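Local coordinates for purine nucleoside phosphorylase (Schistosoma mansoni, PDB 5KO5), which catalyses the reversible phosphorolysis of purine nucleosides, releasing the free base and ribose 1-phosphate or deoxyribose 1-phosphate, at residues L113-L118 against M221-E226; V132-H137 against A239-A244; E191-F196 against G215-G220. All blocks are in the same frame, centred on the assembly; numbering follows the deposited sequence.

Contact 1: L113-L118 against M221-E226; sequences LLITNL and MSTVPE. With CYT (6-aminopyrimidin-2(1H)-one), chain B; EDO (1,2-ethanediol), chain C.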
ATOM      1  N   LEU A 113      17.616  15.078 -14.347  1.00 17.95           N
ATOM      2  CA  LEU A 113      16.185  15.352 -14.315  1.00 15.19           C
ATOM      3  C   LEU A 113      15.908  16.319 -13.170  1.00 15.79           C
ATOM      4  O   LEU A 113      16.273  16.043 -12.022  1.00 16.25           O
ATOM      5  CB  LEU A 113      15.411  14.050 -14.122  1.00 15.82           C
ATOM      6  CG  LEU A 113      13.895  14.163 -13.943  1.00 15.48           C
ATOM      7  CD1 LEU A 113      13.238  14.882 -15.129  1.00 17.25           C
ATOM      8  CD2 LEU A 113      13.325  12.767 -13.770  1.00 16.63           C
ATOM      9  N   LEU A 114      15.279  17.450 -13.489  1.00 15.49           N
ATOM     10  CA  LEU A 114      14.891  18.462 -12.511  1.00 15.66           C
ATOM     11  C   LEU A 114      13.386  18.377 -12.314  1.00 16.56           C
ATOM     12  O   LEU A 114      12.638  18.388 -13.295  1.00 17.75           O
ATOM     13  CB  LEU A 114      15.240  19.865 -13.021  1.00 17.40           C
ATOM     14  CG  LEU A 114      16.694  20.089 -13.452  1.00 18.78           C
ATOM     15  CD1 LEU A 114      16.907  21.522 -13.952  1.00 20.32           C
ATOM     16  CD2 LEU A 114      17.675  19.747 -12.320  1.00 19.95           C
ATOM     17  N   ILE A 115      12.941  18.304 -11.054  1.00 14.53           N
ATOM     18  CA  ILE A 115      11.531  18.099 -10.734  1.00 14.29           C
ATOM     19  C   ILE A 115      11.092  19.119  -9.694  1.00 18.46           C
ATOM     20  O   ILE A 115      11.799  19.360  -8.711  1.00 18.14           O
ATOM     21  CB  ILE A 115      11.300  16.681 -10.176  1.00 13.94           C
ATOM     22  CG1 ILE A 115      11.868  15.614 -11.111  1.00 19.23           C
ATOM     23  CG2 ILE A 115       9.808  16.442  -9.940  1.00 18.18           C
ATOM     24  CD1 ILE A 115      11.782  14.201 -10.538  1.00 18.80           C
ATOM     25  N   THR A 116       9.910  19.704  -9.890  1.00 16.44           N
ATOM     26  CA  THR A 116       9.277  20.493  -8.842  1.00 15.50           C
ATOM     27  C   THR A 116       7.904  19.911  -8.533  1.00 15.18           C
ATOM     28  O   THR A 116       7.304  19.212  -9.351  1.00 17.91           O
ATOM     29  CB  THR A 116       9.140  21.984  -9.215  1.00 16.29           C
ATOM     30  OG1 THR A 116       8.340  22.116 -10.403  1.00 18.00           O
ATOM     31  CG2 THR A 116      10.510  22.613  -9.448  1.00 19.18           C
ATOM     32  N   ASN A 117       7.420  20.188  -7.323  1.00 14.49           N
ATOM     33  CA  ASN A 117       6.093  19.751  -6.922  1.00 13.66           C
ATOM     34  C   ASN A 117       5.556  20.720  -5.875  1.00 14.84           C
ATOM     35  O   ASN A 117       6.293  21.544  -5.329  1.00 15.53           O
ATOM     36  CB  ASN A 117       6.088  18.294  -6.418  1.00 14.20           C
ATOM     37  CG  ASN A 117       6.902  18.092  -5.148  1.00 16.60           C
ATOM     38  OD1 ASN A 117       6.637  18.706  -4.114  1.00 15.05           O
ATOM     39  ND2 ASN A 117       7.883  17.199  -5.214  1.00 17.48           N
ATOM     40  N   LEU A 118       4.253  20.626  -5.625  1.00 15.99           N
ATOM     41  CA  LEU A 118       3.610  21.308  -4.509  1.00 15.46           C
ATOM     42  C   LEU A 118       3.372  20.280  -3.413  1.00 16.34           C
ATOM     43  O   LEU A 118       2.965  19.146  -3.692  1.00 16.53           O
ATOM     44  CB  LEU A 118       2.272  21.923  -4.934  1.00 20.97           C
ATOM     45  CG  LEU A 118       2.226  23.370  -5.436  1.00 30.74           C
ATOM     46  CD1 LEU A 118       2.662  24.357  -4.359  1.00 32.70           C
ATOM     47  CD2 LEU A 118       3.056  23.545  -6.673  1.00 30.08           C
ATOM     48  N   MET A 221       1.986  13.959  -3.503  1.00 12.06           N
ATOM     49  CA  MET A 221       1.368  12.876  -4.265  1.00 11.49           C
ATOM     50  C   MET A 221       2.109  12.557  -5.561  1.00 12.84           C
ATOM     51  O   MET A 221       1.530  11.957  -6.474  1.00 13.24           O
ATOM     52  CB  MET A 221      -0.096  13.189  -4.570  1.00 12.25           C
ATOM     53  CG  MET A 221      -0.928  13.561  -3.367  1.00 15.92           C
ATOM     54  SD  MET A 221      -2.583  14.044  -3.889  1.00 12.90           S
ATOM     55  CE  MET A 221      -3.188  14.738  -2.349  1.00 13.98           C
ATOM     56  N   SER A 222       3.374  12.930  -5.666  1.00 12.57           N
ATOM     57  CA  SER A 222       4.060  12.764  -6.937  1.00 13.78           C
ATOM     58  C   SER A 222       5.529  12.495  -6.663  1.00 13.47           C
ATOM     59  O   SER A 222       5.916  12.161  -5.539  1.00 13.12           O
ATOM     60  CB  SER A 222       3.883  14.023  -7.802  1.00 18.34           C
ATOM     61  OG  SER A 222       4.610  15.098  -7.245  1.00 17.75           O
ATOM     62  N   THR A 223       6.333  12.638  -7.717  1.00 13.37           N
ATOM     63  CA  THR A 223       7.781  12.822  -7.653  1.00 12.32           C
ATOM     64  C   THR A 223       8.542  11.526  -7.404  1.00 14.08           C
ATOM     65  O   THR A 223       9.420  11.172  -8.192  1.00 13.56           O
ATOM     66  CB  THR A 223       8.141  13.911  -6.647  1.00 13.09           C
ATOM     67  OG1 THR A 223       7.547  15.140  -7.096  1.00 15.04           O
ATOM     68  CG2 THR A 223       9.652  14.090  -6.561  1.00 13.84           C
ATOM     69  N   VAL A 224       8.221  10.810  -6.329  1.00 13.04           N
ATOM     70  CA  VAL A 224       8.904   9.564  -5.987  1.00 11.63           C
ATOM     71  C   VAL A 224       8.882   8.544  -7.131  1.00 11.94           C
ATOM     72  O   VAL A 224       9.922   7.921  -7.398  1.00 12.05           O
ATOM     73  CB  VAL A 224       8.398   9.014  -4.641  1.00 11.50           C
ATOM     74  CG1 VAL A 224       8.875   7.580  -4.408  1.00 12.81           C
ATOM     75  CG2 VAL A 224       8.857   9.928  -3.503  1.00 12.76           C
ATOM     76  N   PRO A 225       7.775   8.349  -7.858  1.00 11.37           N
ATOM     77  CA  PRO A 225       7.831   7.383  -8.977  1.00 10.87           C
ATOM     78  C   PRO A 225       8.838   7.785 -10.037  1.00 10.65           C
ATOM     79  O   PRO A 225       9.644   6.954 -10.479  1.00 12.00           O
ATOM     80  CB  PRO A 225       6.387   7.369  -9.511  1.00 12.22           C
ATOM     81  CG  PRO A 225       5.546   7.785  -8.296  1.00 12.75           C
ATOM     82  CD  PRO A 225       6.397   8.826  -7.609  1.00 12.82           C
ATOM     83  N   GLU A 226       8.854   9.068 -10.397  1.00 13.47           N
ATOM     84  CA  GLU A 226       9.791   9.537 -11.413  1.00 13.58           C
ATOM     85  C   GLU A 226      11.220   9.440 -10.920  1.00 12.49           C
ATOM     86  O   GLU A 226      12.118   9.073 -11.691  1.00 13.72           O
ATOM     87  CB  GLU A 226       9.481  10.988 -11.788  1.00 18.19           C
ATOM     88  CG  GLU A 226       8.178  11.173 -12.514  1.00 23.31           C
ATOM     89  CD  GLU A 226       7.059  11.617 -11.604  1.00 37.13           C
ATOM     90  OE1 GLU A 226       6.977  11.095 -10.482  1.00 26.31           O
ATOM     91  OE2 GLU A 226       6.257  12.487 -12.017  1.00 43.27           O
TER
HETATM   92  N3  CYT B 301      -0.551  18.083   0.120  1.00 13.97           N
HETATM   93  C4  CYT B 301      -0.605  19.399   0.333  1.00 12.98           C
HETATM   94  N1  CYT B 301       0.024  18.505  -2.147  1.00 18.03           N
HETATM   95  C2  CYT B 301      -0.253  17.602  -1.113  1.00 14.17           C
HETATM   96  O2  CYT B 301      -0.241  16.388  -1.342  1.00 13.76           O
HETATM   97  N4  CYT B 301      -0.918  19.811   1.567  1.00 16.54           N
HETATM   98  C5  CYT B 301      -0.317  20.337  -0.705  1.00 17.36           C
HETATM   99  C6  CYT B 301      -0.018  19.847  -1.917  1.00 18.76           C
HETATM  100  C1  EDO C 302       2.661  17.396  -6.905  1.00 24.41           C
HETATM  101  O1  EDO C 302       1.798  16.260  -6.772  1.00 35.32           O
HETATM  102  C2  EDO C 302       2.491  18.066  -8.251  1.00 25.01           C
HETATM  103  O2  EDO C 302       2.714  19.463  -8.082  1.00 24.14           O
HETATM  104  O   HOH W   1       4.037  16.730  -4.333  1.00 18.08           O
HETATM  105  O   HOH W   2       0.963  16.642  -4.397  1.00 22.24           O
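Thr223 OG1 is gripped by Asn117 of the strand and by Ser222, its own neighbour. Asn117 ND2 donates to it at 2.8 Å; the bond is bent, 142° at the hydrogen, and Thr223 OG1 lies 25° out of the amide plane. The second grip is a hydroxyl pair, Ser222 OG to Thr223 OG1 at 2.9 Å, and Arg86 adds a weak third bond. What fixes the rotation of the Asn117 amide is its other end, where OD1 is hydrogen-bonded to Ser241. Asn117 CG sits between its own backbone N and carbonyl carbon (chi1 64°), which carries ND2 across Thr223 at about a right angle.

Beside this polar cluster the packing is apolar. The side chains of Ile115 and Thr223 slide past each other in opposite directions, Ile115 CG2 lying 4.1 Å from Thr223 CG2, while Ile115 CD1 reaches Glu226 CB at 4.1 Å; the carboxylate of Glu226 instead makes a salt bridge with Arg86.

At the pocket end water mediates. One water donates to Leu118 O at 2.7 Å and makes a weak bond to Ser222 OG. Leu118 N donates at 3.1 Å to O2 of 1,2-ethanediol, probably from the crystallisation liquor, and Met221 CE comes within 3.5 Å of cytosine O2. Because the diol also binds Ser35 and lies by Ser222, its position is consistent with the phosphate site of trimeric relatives. Asn117 and Thr223 probably serve as a second shell, their bonds helping to position Ser222 beside the part of the pocket wall that Leu118 and Met221 supply.

Contact 2: V132-H137 against A239-A244; sequences VLIKGH and AVSLIA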
ATOM      1  N   VAL A 132      11.660  23.248  -0.318  1.00 17.04           N
ATOM      2  CA  VAL A 132      12.393  22.152   0.310  1.00 16.52           C
ATOM      3  C   VAL A 132      13.170  21.388  -0.756  1.00 17.32           C
ATOM      4  O   VAL A 132      12.574  20.817  -1.682  1.00 15.57           O
ATOM      5  CB  VAL A 132      11.466  21.225   1.106  1.00 17.55           C
ATOM      6  CG1 VAL A 132      12.263  20.068   1.692  1.00 19.94           C
ATOM      7  CG2 VAL A 132      10.771  22.014   2.212  1.00 20.23           C
ATOM      8  N   LEU A 133      14.498  21.397  -0.637  1.00 15.89           N
ATOM      9  CA  LEU A 133      15.333  20.508  -1.434  1.00 17.13           C
ATOM     10  C   LEU A 133      15.158  19.098  -0.887  1.00 15.39           C
ATOM     11  O   LEU A 133      15.458  18.840   0.282  1.00 17.31           O
ATOM     12  CB  LEU A 133      16.798  20.934  -1.340  1.00 17.09           C
ATOM     13  CG  LEU A 133      17.083  22.402  -1.658  1.00 20.05           C
ATOM     14  CD1 LEU A 133      18.560  22.715  -1.463  1.00 18.37           C
ATOM     15  CD2 LEU A 133      16.632  22.748  -3.072  1.00 22.49           C
ATOM     16  N   ILE A 134      14.656  18.191  -1.708  1.00 15.54           N
ATOM     17  CA  ILE A 134      14.371  16.845  -1.224  1.00 14.47           C
ATOM     18  C   ILE A 134      15.664  16.045  -1.160  1.00 15.71           C
ATOM     19  O   ILE A 134      16.406  15.960  -2.143  1.00 16.22           O
ATOM     20  CB  ILE A 134      13.317  16.166  -2.105  1.00 12.87           C
ATOM     21  CG1 ILE A 134      12.013  16.952  -2.004  1.00 15.35           C
ATOM     22  CG2 ILE A 134      13.108  14.703  -1.653  1.00 14.85           C
ATOM     23  CD1 ILE A 134      10.981  16.547  -3.030  1.00 20.24           C
ATOM     24  N   LYS A 135      15.952  15.479   0.012  1.00 14.99           N
ATOM     25  CA  LYS A 135      17.188  14.730   0.210  1.00 14.79           C
ATOM     26  C   LYS A 135      16.960  13.241   0.425  1.00 16.13           C
ATOM     27  O   LYS A 135      17.933  12.488   0.517  1.00 17.01           O
ATOM     28  CB  LYS A 135      18.013  15.309   1.371  1.00 18.65           C
ATOM     29  CG  LYS A 135      17.330  15.234   2.727  1.00 21.53           C
ATOM     30  CD  LYS A 135      18.229  15.841   3.806  1.00 28.58           C
ATOM     31  CE  LYS A 135      17.495  15.991   5.129  1.00 37.88           C
ATOM     32  NZ  LYS A 135      17.223  14.683   5.781  1.00 47.46           N
ATOM     33  N   GLY A 136      15.711  12.808   0.497  1.00 14.33           N
ATOM     34  CA  GLY A 136      15.378  11.410   0.706  1.00 13.66           C
ATOM     35  C   GLY A 136      13.873  11.297   0.733  1.00 14.35           C
ATOM     36  O   GLY A 136      13.155  12.305   0.673  1.00 14.56           O
ATOM     37  N   HIS A 137      13.381  10.060   0.826  1.00 14.54           N
ATOM     38  CA  HIS A 137      11.933   9.894   0.789  1.00 13.11           C
ATOM     39  C   HIS A 137      11.460   8.703   1.611  1.00 12.98           C
ATOM     40  O   HIS A 137      12.230   7.796   1.942  1.00 13.30           O
ATOM     41  CB  HIS A 137      11.379   9.823  -0.642  1.00 12.85           C
ATOM     42  CG  HIS A 137      11.778   8.602  -1.420  1.00 12.07           C
ATOM     43  ND1 HIS A 137      12.308   8.687  -2.689  1.00 14.05           N
ATOM     44  CD2 HIS A 137      11.667   7.276  -1.146  1.00 13.32           C
ATOM     45  CE1 HIS A 137      12.528   7.472  -3.158  1.00 14.38           C
ATOM     46  NE2 HIS A 137      12.144   6.595  -2.244  1.00 12.89           N
ATOM     47  N   ALA A 239      15.073  17.410  -6.892  1.00 15.12           N
ATOM     48  CA  ALA A 239      13.637  17.537  -6.683  1.00 13.47           C
ATOM     49  C   ALA A 239      13.403  18.592  -5.619  1.00 15.46           C
ATOM     50  O   ALA A 239      14.016  18.536  -4.550  1.00 17.26           O
ATOM     51  CB  ALA A 239      13.036  16.204  -6.229  1.00 15.02           C
ATOM     52  N   VAL A 240      12.517  19.549  -5.909  1.00 16.66           N
ATOM     53  CA  VAL A 240      12.254  20.673  -5.018  1.00 16.66           C
ATOM     54  C   VAL A 240      10.756  20.760  -4.777  1.00 16.11           C
ATOM     55  O   VAL A 240       9.976  20.808  -5.734  1.00 17.15           O
ATOM     56  CB  VAL A 240      12.778  21.991  -5.619  1.00 15.92           C
ATOM     57  CG1 VAL A 240      12.435  23.166  -4.703  1.00 21.15           C
ATOM     58  CG2 VAL A 240      14.276  21.888  -5.859  1.00 18.59           C
ATOM     59  N   SER A 241      10.354  20.773  -3.509  1.00 14.99           N
ATOM     60  CA  SER A 241       8.956  20.973  -3.144  1.00 14.86           C
ATOM     61  C   SER A 241       8.712  22.433  -2.793  1.00 15.00           C
ATOM     62  O   SER A 241       9.496  23.046  -2.065  1.00 17.90           O
ATOM     63  CB  SER A 241       8.579  20.148  -1.914  1.00 16.13           C
ATOM     64  OG  SER A 241       8.487  18.773  -2.227  1.00 14.99           O
ATOM     65  N   LEU A 242       7.618  22.982  -3.312  1.00 14.46           N
ATOM     66  CA  LEU A 242       7.099  24.259  -2.845  1.00 17.13           C
ATOM     67  C   LEU A 242       6.032  23.963  -1.798  1.00 16.76           C
ATOM     68  O   LEU A 242       5.082  23.229  -2.072  1.00 14.53           O
ATOM     69  CB  LEU A 242       6.502  25.045  -4.011  1.00 16.31           C
ATOM     70  CG  LEU A 242       5.733  26.324  -3.656  1.00 16.11           C
ATOM     71  CD1 LEU A 242       6.616  27.324  -2.921  1.00 17.75           C
ATOM     72  CD2 LEU A 242       5.173  26.939  -4.920  1.00 21.51           C
ATOM     73  N   ILE A 243       6.199  24.518  -0.601  1.00 15.67           N
ATOM     74  CA  ILE A 243       5.302  24.230   0.514  1.00 16.61           C
ATOM     75  C   ILE A 243       4.034  25.064   0.352  1.00 13.63           C
ATOM     76  O   ILE A 243       4.072  26.297   0.413  1.00 15.52           O
ATOM     77  CB  ILE A 243       5.981  24.497   1.864  1.00 15.94           C
ATOM     78  CG1 ILE A 243       7.269  23.661   1.992  1.00 17.50           C
ATOM     79  CG2 ILE A 243       5.004  24.259   3.003  1.00 18.44           C
ATOM     80  CD1 ILE A 243       7.051  22.154   1.802  1.00 17.52           C
ATOM     81  N   ALA A 244       2.900  24.392   0.144  1.00 13.30           N
ATOM     82  CA  ALA A 244       1.634  25.107  -0.013  1.00 14.10           C
ATOM     83  C   ALA A 244       1.052  25.550   1.326  1.00 16.01           C
ATOM     84  O   ALA A 244       0.367  26.572   1.394  1.00 17.62           O
ATOM     85  CB  ALA A 244       0.622  24.228  -0.750  1.00 16.67           C
TER
HETATM   86  O   HOH W   3      16.827  16.830  -4.715  1.00 16.67           O
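Ile134 pushes its CD1 methyl into a shallow hollow between Ala239 and Ser241, with Ala239 CB at 3.8 Å and Ser241 OG at 3.4 Å from Ile134 CD1. The two neighbours subtend a wide angle at the methyl, so it truly lies between them. An extended chain (chi2 169°), with CG1 anti to the carbonyl carbon, takes the methyl that far along the partner strand. Ser241 OG forms one wall of the hollow and is itself hydrogen-bonded to Asn117.

Two further fits are simpler. Leu133 and Val240, a non-hydrogen-bonded antiparallel pair, stand side by side and point the same way, Leu133 CD2 resting 3.7 Å from Val240 CG2. At the other end Val132 CG2 meets the tip of Ile243, whose CD1 lies at 3.7 Å; the bend in Ile243 (chi2 -56°) swings that methyl back to a strand its CB does not face.

The backbones set these fits. Val132 and Ser241 form a hydrogen-bonded pair, with Val132 N donating to Ser241 O at 2.8 Å and Ser241 N answering to Val132 O. Ile134 N binds Ala239 O at 2.9 Å. Val240 CA makes a CA-H...O contact with Val132 O, 3.4 Å, filling the gap between successive bonds. The N-to-C directions of the two strand segments differ by 134°, well short of antiparallel, and beyond Ile134 the strands part; there a water bridges them, accepting from Ala239 N and placed to donate to Ile134 O at 2.7 Å.

Helix 259-283 covers the Leu133-Val240 face through Trp276 and Phe277, and Tyr194 packs on Ile134 and Ser241. In the sheet, strand 131-139 also pairs with strand 189-196, and strand 236-246 with strand 112-121.

Contact 3: E191-F196 against G215-G220; sequences EGVYAF and GCDVVG. With CYT (6-aminopyrimidin-2(1H)-one), chain B.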
ATOM      1  N   GLU A 191      15.945  21.792   3.524  1.00 18.13           N
ATOM      2  CA  GLU A 191      16.094  20.447   2.987  1.00 19.25           C
ATOM      3  C   GLU A 191      15.235  19.501   3.811  1.00 21.18           C
ATOM      4  O   GLU A 191      14.926  19.776   4.972  1.00 22.29           O
ATOM      5  CB  GLU A 191      17.549  19.990   2.969  1.00 23.53           C
ATOM      6  CG  GLU A 191      18.160  19.864   4.343  1.00 27.87           C
ATOM      7  CD  GLU A 191      19.585  19.354   4.288  1.00 43.36           C
ATOM      8  OE1 GLU A 191      20.293  19.674   3.309  1.00 43.43           O
ATOM      9  OE2 GLU A 191      19.990  18.624   5.219  1.00 44.95           O
ATOM     10  N   GLY A 192      14.831  18.387   3.214  1.00 16.39           N
ATOM     11  CA  GLY A 192      13.976  17.511   3.990  1.00 17.56           C
ATOM     12  C   GLY A 192      13.617  16.229   3.273  1.00 16.35           C
ATOM     13  O   GLY A 192      13.931  16.025   2.094  1.00 16.31           O
ATOM     14  N   VAL A 193      12.920  15.378   4.021  1.00 15.34           N
ATOM     15  CA  VAL A 193      12.485  14.061   3.567  1.00 14.62           C
ATOM     16  C   VAL A 193      11.044  14.158   3.085  1.00 17.18           C
ATOM     17  O   VAL A 193      10.182  14.707   3.785  1.00 16.11           O
ATOM     18  CB  VAL A 193      12.592  13.040   4.714  1.00 16.00           C
ATOM     19  CG1 VAL A 193      11.966  11.695   4.312  1.00 15.92           C
ATOM     20  CG2 VAL A 193      14.042  12.865   5.134  1.00 17.99           C
ATOM     21  N   TYR A 194      10.777  13.603   1.903  1.00 14.36           N
ATOM     22  CA  TYR A 194       9.467  13.663   1.257  1.00 14.23           C
ATOM     23  C   TYR A 194       8.707  12.356   1.469  1.00 13.75           C
ATOM     24  O   TYR A 194       9.185  11.280   1.092  1.00 14.45           O
ATOM     25  CB  TYR A 194       9.672  13.911  -0.238  1.00 14.12           C
ATOM     26  CG  TYR A 194       8.439  14.040  -1.108  1.00 14.85           C
ATOM     27  CD1 TYR A 194       7.819  12.912  -1.637  1.00 13.35           C
ATOM     28  CD2 TYR A 194       7.955  15.296  -1.475  1.00 15.31           C
ATOM     29  CE1 TYR A 194       6.717  13.031  -2.465  1.00 13.79           C
ATOM     30  CE2 TYR A 194       6.850  15.428  -2.309  1.00 13.32           C
ATOM     31  CZ  TYR A 194       6.240  14.290  -2.796  1.00 13.01           C
ATOM     32  OH  TYR A 194       5.162  14.407  -3.629  1.00 13.95           O
ATOM     33  N   ALA A 195       7.513  12.443   2.048  1.00 12.72           N
ATOM     34  CA  ALA A 195       6.642  11.276   2.135  1.00 12.49           C
ATOM     35  C   ALA A 195       5.733  11.256   0.920  1.00 12.05           C
ATOM     36  O   ALA A 195       5.067  12.252   0.634  1.00 12.89           O
ATOM     37  CB  ALA A 195       5.773  11.344   3.387  1.00 14.47           C
ATOM     38  N   PHE A 196       5.676  10.109   0.234  1.00 11.52           N
ATOM     39  CA  PHE A 196       4.797   9.931  -0.919  1.00 11.56           C
ATOM     40  C   PHE A 196       3.481   9.337  -0.430  1.00 11.37           C
ATOM     41  O   PHE A 196       3.438   8.181   0.006  1.00 11.92           O
ATOM     42  CB  PHE A 196       5.487   9.030  -1.941  1.00 12.15           C
ATOM     43  CG  PHE A 196       4.680   8.731  -3.192  1.00 10.15           C
ATOM     44  CD1 PHE A 196       3.645   9.562  -3.634  1.00 10.69           C
ATOM     45  CD2 PHE A 196       4.979   7.587  -3.935  1.00 11.71           C
ATOM     46  CE1 PHE A 196       2.926   9.245  -4.789  1.00 10.74           C
ATOM     47  CE2 PHE A 196       4.259   7.270  -5.097  1.00 11.74           C
ATOM     48  CZ  PHE A 196       3.235   8.115  -5.531  1.00 10.37           C
ATOM     49  N   GLY A 215       9.445  11.244  11.156  1.00 40.06           N
ATOM     50  CA  GLY A 215      10.551  12.019  10.638  1.00 45.65           C
ATOM     51  C   GLY A 215      10.265  12.816   9.379  1.00 52.23           C
ATOM     52  O   GLY A 215      11.056  13.704   9.037  1.00 62.14           O
ATOM     53  N   CYS A 216       9.151  12.542   8.700  1.00 32.32           N
ATOM     54  CA  CYS A 216       8.870  13.173   7.415  0.92 26.70           C
ATOM     55  C   CYS A 216       8.788  14.688   7.542  1.00 20.72           C
ATOM     56  O   CYS A 216       8.184  15.222   8.474  1.00 19.78           O
ATOM     57  CB  CYS A 216       7.541  12.673   6.856  0.92 39.05           C
ATOM     58  SG  CYS A 216       7.429  10.902   6.620  0.92 48.65           S
ATOM     59  N   ASP A 217       9.379  15.382   6.576  1.00 16.59           N
ATOM     60  CA  ASP A 217       9.342  16.838   6.555  1.00 15.48           C
ATOM     61  C   ASP A 217       8.254  17.410   5.665  1.00 16.31           C
ATOM     62  O   ASP A 217       7.720  18.476   5.986  1.00 15.28           O
ATOM     63  CB  ASP A 217      10.702  17.391   6.121  1.00 17.18           C
ATOM     64  CG  ASP A 217      11.811  16.966   7.067  1.00 18.74           C
ATOM     65  OD1 ASP A 217      11.747  17.379   8.243  1.00 23.92           O
ATOM     66  OD2 ASP A 217      12.720  16.213   6.668  1.00 18.36           O
ATOM     67  N   VAL A 218       7.937  16.753   4.544  1.00 14.58           N
ATOM     68  CA  VAL A 218       6.930  17.211   3.592  1.00 14.33           C
ATOM     69  C   VAL A 218       6.174  15.986   3.090  1.00 13.40           C
ATOM     70  O   VAL A 218       6.660  14.858   3.184  1.00 14.36           O
ATOM     71  CB  VAL A 218       7.515  18.013   2.400  1.00 19.60           C
ATOM     72  CG1 VAL A 218       8.448  19.114   2.881  1.00 18.45           C
ATOM     73  CG2 VAL A 218       8.246  17.108   1.447  1.00 21.99           C
ATOM     74  N   VAL A 219       4.966  16.212   2.572  1.00 12.67           N
ATOM     75  CA  VAL A 219       4.153  15.129   2.017  1.00 11.87           C
ATOM     76  C   VAL A 219       3.533  15.589   0.702  1.00 13.08           C
ATOM     77  O   VAL A 219       3.096  16.740   0.572  1.00 13.69           O
ATOM     78  CB  VAL A 219       3.088  14.630   3.024  1.00 11.26           C
ATOM     79  CG1 VAL A 219       2.119  15.747   3.422  1.00 15.49           C
ATOM     80  CG2 VAL A 219       2.320  13.430   2.468  1.00 13.71           C
ATOM     81  N   GLY A 220       3.509  14.699  -0.288  1.00 11.72           N
ATOM     82  CA  GLY A 220       2.847  15.030  -1.535  1.00 12.03           C
ATOM     83  C   GLY A 220       2.543  13.768  -2.305  1.00 13.01           C
ATOM     84  O   GLY A 220       2.832  12.659  -1.851  1.00 12.33           O
TER
HETATM   85  N3  CYT B 301      -0.551  18.083   0.120  1.00 13.97           N
HETATM   86  C4  CYT B 301      -0.605  19.399   0.333  1.00 12.98           C
HETATM   87  N1  CYT B 301       0.024  18.505  -2.147  1.00 18.03           N
HETATM   88  C2  CYT B 301      -0.253  17.602  -1.113  1.00 14.17           C
HETATM   89  O2  CYT B 301      -0.241  16.388  -1.342  1.00 13.76           O
HETATM   90  N4  CYT B 301      -0.918  19.811   1.567  1.00 16.54           N
HETATM   91  C5  CYT B 301      -0.317  20.337  -0.705  1.00 17.36           C
HETATM   92  C6  CYT B 301      -0.018  19.847  -1.917  1.00 18.76           C
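Gly192, without a side chain, lets Asp217 lie close against the strand: Asp217 OD2 is 3.2 Å from Gly192 CA. The same oxygen takes the N-H of Val193 at 2.8 Å through its anti lone pair, in a nearly straight bond (165°), while Asp217 OD1 is held by Asn123. Val193 O then accepts twice, from Asp217 N and from Val218 N at 3.1 Å, so the loop before strand 218-220 is tied down exactly where pairing begins.

From here the two strands run parallel, their directions 30° apart, as neighbours joined by a beta-alpha-beta crossover through helix 205-213; Gly215 is the C-prime residue of the Schellman motif that ends this helix.

Tyr194 projects with CG anti to its backbone N (chi1 -179°). Its side chain crosses that of Val218 at about a right angle, Tyr194 CD2 touching Val218 CG2 at 3.5 Å, and runs on to Gly220, beyond which its hydroxyl bonds to Ser222 N. Ala195 pairs through both backbone polar atoms: its N donates to Val218 O at 2.8 Å, and its O accepts from Gly220 N at 3.0 Å. Ala195 CB meanwhile packs against Val219 CG2. At Phe196, Gly220 O receives a CA-H contact and lies in plane at the ring edge, 3.7 Å from Phe196 CD1, while Gly220 CA approaches cytosine O2 at 3.4 Å.

How the contacts relate
All three contacts are buried and belong to one mixed sheet; contact 1 lies about 2 Å from the chain centre, contacts 2 and 3 about 10 and 14 Å out. Contact 2 joins two strands by backbone bonds and aliphatic methyls, and contact 3 does so with an added carboxylate. Contact 1, strand to helix start, relies on side-chain hydroxyls, an amide and water. A probable hydrogen bond from Leu242 N to Asn117 O connects contacts 1 and 2. Phe196, packed on Pro225, connects 3 to 1, while the pairing of 132-137 with 191-196 connects 2 to 3. All three reach the cytosine, contact 2 through Ala244 at the end of its segment; contacts 2 and 3 both touch the third subunit.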